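Local coordinates for FixG-related protein (PDB 2R39) that is of unknown function but forms the Ig-like C-terminal domain of a FixG-related membrane protein that probably binds 4Fe-4S clusters and takes part in electron transport, at residues A[43-56]-A[93-105]. Numbering follows the deposited sequence.
Sequences TQQVQEYNLDVKGL and TTIQFILTDKSNE
Asn50 and Thr100, Asp52 and Ile98, and Lys54 and Gln96 are the hydrogen-bonded pairs that join strands 47-54 and 92-101 in antiparallel register. Each pair exchanges two backbone bonds, six in all. The bond from Thr100 N to Asn50 O (2.8 Å) is nearly straight at 173°, whereas Ile98 N reaches Asp52 O from 41° above its carbonyl plane. Past Lys54 and Gln96, water 5 donates to both Gly55 O and Thr94 O, bridging the two backbones. At the other end water 2 donates to Glu48 O and Thr100 O and accepts from Lys102 N, while water 1 accepts from Glu48 N and donates to Ser103 OG.

The turn after strand 92-101 is organised by the Asp101 carboxylate. Asp101 OD1 accepts a hydrogen bond from Asn104 N, an Asx motif, while Asn104 ND2 donates to the syn side of Asp101 OD2 (2.8 Å). Asp101 OD2 also accepts a hydrogen bond from water 3, which lies 2.5 Å from Tyr49 OH and so links phenol to carboxylate. Asp101 turns its carboxylate carbon away from the backbone N (chi1 174°), which brings OD2 within 3.1 Å of Tyr49 CE1, the carboxylate steeply inclined to the ring. Leu99 CD1 sits over a face of the same ring in a CH-pi contact, 4.3 Å from its centroid. Gln47 bends at chi2 and gives NE2 to Thr43 OG1, in the plane of its amide. Thr43 OG1 is also hydrogen-bonded to Asn41 OD1, and Asn50 OD1 to Thr66 OG1.

Leu51, Val53, Phe97 and Leu99 share the inward face of this Ig-like sandwich. Met13 of strand 11-17 meets both leucines, and Tyr35 of strand 31-41 packs edge-to-face with Phe97. Within their own sheet the two strands are central, flanked by strands 66-69 and 106-115.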
loop_
_atom_site.group_PDB
_atom_site.type_symbol
_atom_site.label_atom_id
_atom_site.label_comp_id
_atom_site.label_asym_id
_atom_site.label_seq_id
_atom_site.Cartn_x
_atom_site.Cartn_y
_atom_site.Cartn_z
ATOM N N THR A 43 -13.463 10.191 11.037
ATOM C CA THR A 43 -14.811 10.085 11.587
ATOM C C THR A 43 -14.723 9.998 13.110
ATOM O O THR A 43 -13.612 9.912 13.680
ATOM C CB THR A 43 -15.556 8.848 11.031
ATOM O OG1 THR A 43 -15.019 7.639 11.626
ATOM C CG2 THR A 43 -15.409 8.769 9.495
ATOM N N GLN A 44 -15.895 10.022 13.764
ATOM C CA GLN A 44 -15.958 9.969 15.217
ATOM C C GLN A 44 -16.257 8.559 15.725
ATOM O O GLN A 44 -16.499 8.369 16.910
ATOM C CB GLN A 44 -16.982 10.977 15.760
ATOM C CG GLN A 44 -16.636 12.436 15.494
ATOM C CD GLN A 44 -15.255 12.832 16.024
ATOM O OE1 GLN A 44 -14.372 13.283 15.237
ATOM N NE2 GLN A 44 -15.063 12.658 17.353
ATOM N N GLN A 45 -16.218 7.575 14.824
ATOM C CA GLN A 45 -16.414 6.168 15.177
ATOM C C GLN A 45 -15.193 5.352 14.736
ATOM O O GLN A 45 -14.459 5.777 13.835
ATOM C CB GLN A 45 -17.661 5.610 14.481
ATOM C CG GLN A 45 -19.012 6.116 15.000
ATOM C CD GLN A 45 -20.168 5.209 14.568
ATOM O OE1 GLN A 45 -20.113 4.559 13.510
ATOM N NE2 GLN A 45 -21.212 5.155 15.387
ATOM N N VAL A 46 -14.986 4.197 15.376
ATOM C CA VAL A 46 -13.992 3.197 14.939
ATOM C C VAL A 46 -14.361 2.703 13.540
ATOM O O VAL A 46 -15.533 2.475 13.251
ATOM C CB VAL A 46 -13.940 1.978 15.919
ATOM C CG1 VAL A 46 -12.909 0.921 15.461
ATOM C CG2 VAL A 46 -13.627 2.428 17.325
ATOM N N GLN A 47 -13.365 2.549 12.668
ATOM C CA GLN A 47 -13.599 2.059 11.313
ATOM C C GLN A 47 -12.648 0.904 10.962
ATOM O O GLN A 47 -11.599 0.761 11.587
ATOM C CB GLN A 47 -13.463 3.212 10.298
ATOM C CG GLN A 47 -14.313 4.479 10.613
ATOM C CD GLN A 47 -15.814 4.274 10.466
ATOM O OE1 GLN A 47 -16.273 3.266 9.927
ATOM N NE2 GLN A 47 -16.595 5.244 10.962
ATOM N N GLU A 48 -13.021 0.090 9.968
ATOM C CA GLU A 48 -12.180 -1.013 9.465
ATOM C C GLU A 48 -11.872 -0.780 8.006
ATOM O O GLU A 48 -12.774 -0.530 7.211
ATOM C CB GLU A 48 -12.831 -2.417 9.626
ATOM C CG GLU A 48 -12.011 -3.563 8.913
ATOM C CD GLU A 48 -12.627 -4.983 8.967
ATOM O OE1 GLU A 48 -12.877 -5.471 10.078
ATOM O OE2 GLU A 48 -12.821 -5.615 7.885
ATOM N N TYR A 49 -10.596 -0.874 7.656
ATOM C CA TYR A 49 -10.150 -0.657 6.273
ATOM C C TYR A 49 -9.444 -1.913 5.731
ATOM O O TYR A 49 -8.819 -2.645 6.491
ATOM C CB TYR A 49 -9.225 0.575 6.176
ATOM C CG TYR A 49 -9.766 1.835 6.853
ATOM C CD1 TYR A 49 -10.951 2.427 6.433
ATOM C CD2 TYR A 49 -9.082 2.437 7.906
ATOM C CE1 TYR A 49 -11.445 3.595 7.050
ATOM C CE2 TYR A 49 -9.566 3.611 8.519
ATOM C CZ TYR A 49 -10.750 4.178 8.088
ATOM O OH TYR A 49 -11.248 5.326 8.702
ATOM N N ASN A 50 -9.585 -2.176 4.433
ATOM C CA ASN A 50 -8.731 -3.147 3.755
ATOM C C ASN A 50 -7.733 -2.335 2.934
ATOM O O ASN A 50 -8.079 -1.269 2.391
ATOM C CB ASN A 50 -9.503 -4.028 2.773
ATOM C CG ASN A 50 -10.263 -5.206 3.432
ATOM O OD1 ASN A 50 -9.974 -5.665 4.541
ATOM N ND2 ASN A 50 -11.229 -5.731 2.681
ATOM N N LEU A 51 -6.525 -2.871 2.808
ATOM C CA LEU A 51 -5.458 -2.246 2.038
ATOM C C LEU A 51 -5.055 -3.224 0.966
ATOM O O LEU A 51 -4.897 -4.424 1.226
ATOM C CB LEU A 51 -4.266 -1.879 2.918
ATOM C CG LEU A 51 -4.587 -1.075 4.190
ATOM C CD1 LEU A 51 -3.423 -1.134 5.135
ATOM C CD2 LEU A 51 -4.971 0.400 3.895
ATOM N N ASP A 52 -4.901 -2.700 -0.240
ATOM C CA ASP A 52 -4.634 -3.502 -1.438
ATOM C C ASP A 52 -3.697 -2.769 -2.361
ATOM O O ASP A 52 -3.419 -1.610 -2.142
ATOM C CB ASP A 52 -5.952 -3.773 -2.174
ATOM C CG ASP A 52 -6.739 -4.868 -1.521
ATOM O OD1 ASP A 52 -6.312 -6.046 -1.662
ATOM O OD2 ASP A 52 -7.761 -4.548 -0.857
ATOM N N VAL A 53 -3.207 -3.459 -3.388
ATOM C CA VAL A 53 -2.391 -2.831 -4.426
ATOM C C VAL A 53 -2.919 -3.347 -5.769
ATOM O O VAL A 53 -3.372 -4.509 -5.883
ATOM C CB VAL A 53 -0.850 -3.107 -4.296
ATOM C CG1 VAL A 53 -0.511 -4.647 -4.376
ATOM C CG2 VAL A 53 -0.058 -2.317 -5.356
ATOM N N LYS A 54 -2.928 -2.481 -6.761
ATOM C CA LYS A 54 -3.224 -2.957 -8.093
ATOM C C LYS A 54 -2.143 -2.521 -9.064
ATOM O O LYS A 54 -1.457 -1.517 -8.816
ATOM C CB LYS A 54 -4.646 -2.564 -8.498
ATOM C CG LYS A 54 -4.801 -1.286 -9.227
ATOM C CD LYS A 54 -6.122 -1.257 -10.018
ATOM C CE LYS A 54 -7.319 -1.605 -9.150
ATOM N NZ LYS A 54 -8.564 -0.921 -9.651
ATOM N N GLY A 55 -1.935 -3.317 -10.114
ATOM C CA GLY A 55 -0.975 -2.975 -11.153
ATOM C C GLY A 55 0.157 -3.960 -11.351
ATOM O O GLY A 55 0.921 -3.820 -12.299
ATOM N N LEU A 56 0.270 -4.952 -10.468
ATOM C CA LEU A 56 1.299 -6.003 -10.627
ATOM C C LEU A 56 0.647 -7.324 -11.009
ATOM O O LEU A 56 -0.338 -7.728 -10.388
ATOM C CB LEU A 56 2.117 -6.157 -9.331
ATOM C CG LEU A 56 3.124 -5.018 -9.125
ATOM C CD1 LEU A 56 3.565 -4.873 -7.662
ATOM C CD2 LEU A 56 4.339 -5.243 -10.044
ATOM N N THR A 93 6.885 -0.248 -12.869
ATOM C CA THR A 93 5.470 -0.518 -12.922
ATOM C C THR A 93 4.678 0.538 -12.134
ATOM O O THR A 93 4.979 0.806 -10.951
ATOM C CB THR A 93 5.181 -1.927 -12.373
ATOM O OG1 THR A 93 6.027 -2.881 -13.040
ATOM C CG2 THR A 93 3.732 -2.328 -12.592
ATOM N N THR A 94 3.659 1.120 -12.777
ATOM C CA THR A 94 2.689 1.959 -12.066
ATOM C C THR A 94 1.748 1.106 -11.255
ATOM O O THR A 94 1.180 0.134 -11.768
ATOM C CB THR A 94 1.861 2.845 -13.038
ATOM O OG1 THR A 94 2.763 3.702 -13.715
ATOM C CG2 THR A 94 0.875 3.741 -12.255
ATOM N N ILE A 95 1.610 1.445 -9.968
ATOM C CA ILE A 95 0.727 0.721 -9.079
ATOM C C ILE A 95 -0.140 1.741 -8.352
ATOM O O ILE A 95 0.160 2.934 -8.376
ATOM C CB ILE A 95 1.524 -0.172 -8.059
ATOM C CG1 ILE A 95 2.483 0.693 -7.211
ATOM C CG2 ILE A 95 2.343 -1.290 -8.823
ATOM C CD1 ILE A 95 3.115 -0.010 -5.958
ATOM N N GLN A 96 -1.203 1.267 -7.713
ATOM C CA GLN A 96 -1.999 2.098 -6.833
ATOM C C GLN A 96 -2.218 1.308 -5.588
ATOM O O GLN A 96 -2.582 0.123 -5.665
ATOM C CB GLN A 96 -3.395 2.291 -7.396
ATOM C CG GLN A 96 -3.596 3.444 -8.315
ATOM C CD GLN A 96 -5.051 3.505 -8.696
ATOM O OE1 GLN A 96 -5.773 2.499 -8.565
ATOM N NE2 GLN A 96 -5.503 4.664 -9.124
ATOM N N PHE A 97 -2.024 1.961 -4.447
ATOM C CA PHE A 97 -2.492 1.438 -3.185
ATOM C C PHE A 97 -3.927 1.900 -2.957
ATOM O O PHE A 97 -4.308 3.047 -3.301
ATOM C CB PHE A 97 -1.587 1.902 -2.066
ATOM C CG PHE A 97 -0.221 1.268 -2.102
ATOM C CD1 PHE A 97 -0.028 -0.016 -1.614
ATOM C CD2 PHE A 97 0.870 1.968 -2.614
ATOM C CE1 PHE A 97 1.234 -0.607 -1.635
ATOM C CE2 PHE A 97 2.133 1.385 -2.637
ATOM C CZ PHE A 97 2.308 0.094 -2.150
ATOM N N ILE A 98 -4.740 0.999 -2.416
ATOM C CA ILE A 98 -6.145 1.280 -2.309
ATOM C C ILE A 98 -6.571 1.026 -0.887
ATOM O O ILE A 98 -6.322 -0.060 -0.349
ATOM C CB ILE A 98 -6.944 0.451 -3.327
ATOM C CG1 ILE A 98 -6.482 0.819 -4.758
ATOM C CG2 ILE A 98 -8.477 0.658 -3.138
ATOM C CD1 ILE A 98 -6.590 -0.315 -5.736
ATOM N N LEU A 99 -7.172 2.041 -0.272
ATOM C CA LEU A 99 -7.785 1.856 1.036
ATOM C C LEU A 99 -9.286 1.688 0.793
ATOM O O LEU A 99 -9.914 2.520 0.142
ATOM C CB LEU A 99 -7.499 3.062 1.958
ATOM C CG LEU A 99 -8.205 2.998 3.322
ATOM C CD1 LEU A 99 -7.411 3.742 4.378
ATOM C CD2 LEU A 99 -9.618 3.544 3.240
ATOM N N THR A 100 -9.841 0.597 1.286
ATOM C CA THR A 100 -11.264 0.351 1.179
ATOM C C THR A 100 -11.889 0.412 2.571
ATOM O O THR A 100 -11.501 -0.342 3.455
ATOM C CB THR A 100 -11.543 -1.026 0.542
ATOM O OG1 THR A 100 -10.950 -1.059 -0.763
ATOM C CG2 THR A 100 -13.061 -1.271 0.416
ATOM N N ASP A 101 -12.829 1.342 2.737
ATOM C CA ASP A 101 -13.642 1.500 3.952
ATOM C C ASP A 101 -15.042 1.146 3.505
ATOM O O ASP A 101 -15.795 2.033 3.072
ATOM C CB ASP A 101 -13.596 2.973 4.408
ATOM C CG ASP A 101 -14.536 3.294 5.595
ATOM O OD1 ASP A 101 -15.458 2.530 5.935
ATOM O OD2 ASP A 101 -14.345 4.378 6.180
ATOM N N LYS A 102 -15.374 -0.142 3.552
ATOM C CA LYS A 102 -16.714 -0.621 3.175
ATOM C C LYS A 102 -17.883 0.064 3.900
ATOM O O LYS A 102 -18.899 0.365 3.276
ATOM C CB LYS A 102 -16.831 -2.144 3.358
ATOM C CG LYS A 102 -16.773 -2.640 4.797
ATOM C CD LYS A 102 -16.698 -4.175 4.837
ATOM C CE LYS A 102 -18.080 -4.817 5.012
ATOM N NZ LYS A 102 -18.158 -6.171 4.375
ATOM N N SER A 103 -17.733 0.301 5.205
ATOM C CA SER A 103 -18.831 0.797 6.060
ATOM C C SER A 103 -19.311 2.214 5.702
ATOM O O SER A 103 -20.483 2.565 5.931
ATOM C CB SER A 103 -18.397 0.781 7.521
ATOM O OG SER A 103 -17.482 1.845 7.761
ATOM N N ASN A 104 -18.390 3.031 5.190
ATOM C CA ASN A 104 -18.724 4.341 4.634
ATOM C C ASN A 104 -18.763 4.288 3.111
ATOM O O ASN A 104 -18.898 5.333 2.455
ATOM C CB ASN A 104 -17.726 5.414 5.105
ATOM C CG ASN A 104 -17.801 5.674 6.611
ATOM O OD1 ASN A 104 -18.798 6.197 7.117
ATOM N ND2 ASN A 104 -16.737 5.319 7.326
ATOM N N GLU A 105 -18.629 3.077 2.558
ATOM C CA GLU A 105 -18.646 2.849 1.101
ATOM C C GLU A 105 -17.704 3.848 0.396
ATOM O O GLU A 105 -18.125 4.684 -0.415
ATOM C CB GLU A 105 -20.100 2.907 0.571
ATOM C CG GLU A 105 -20.309 2.482 -0.901
ATOM C CD GLU A 105 -20.024 0.998 -1.181
ATOM O OE1 GLU A 105 -20.217 0.146 -0.273
ATOM O OE2 GLU A 105 -19.621 0.688 -2.328
HETATM O O HOH W 1 -15.325 0.942 8.735
HETATM O O HOH W 2 -13.695 -1.642 4.906
HETATM O O HOH W 3 -13.391 6.145 7.827
HETATM O O HOH W 4 -8.483 -1.968 -0.584
HETATM O O HOH W 5 0.469 -1.542 -13.744
#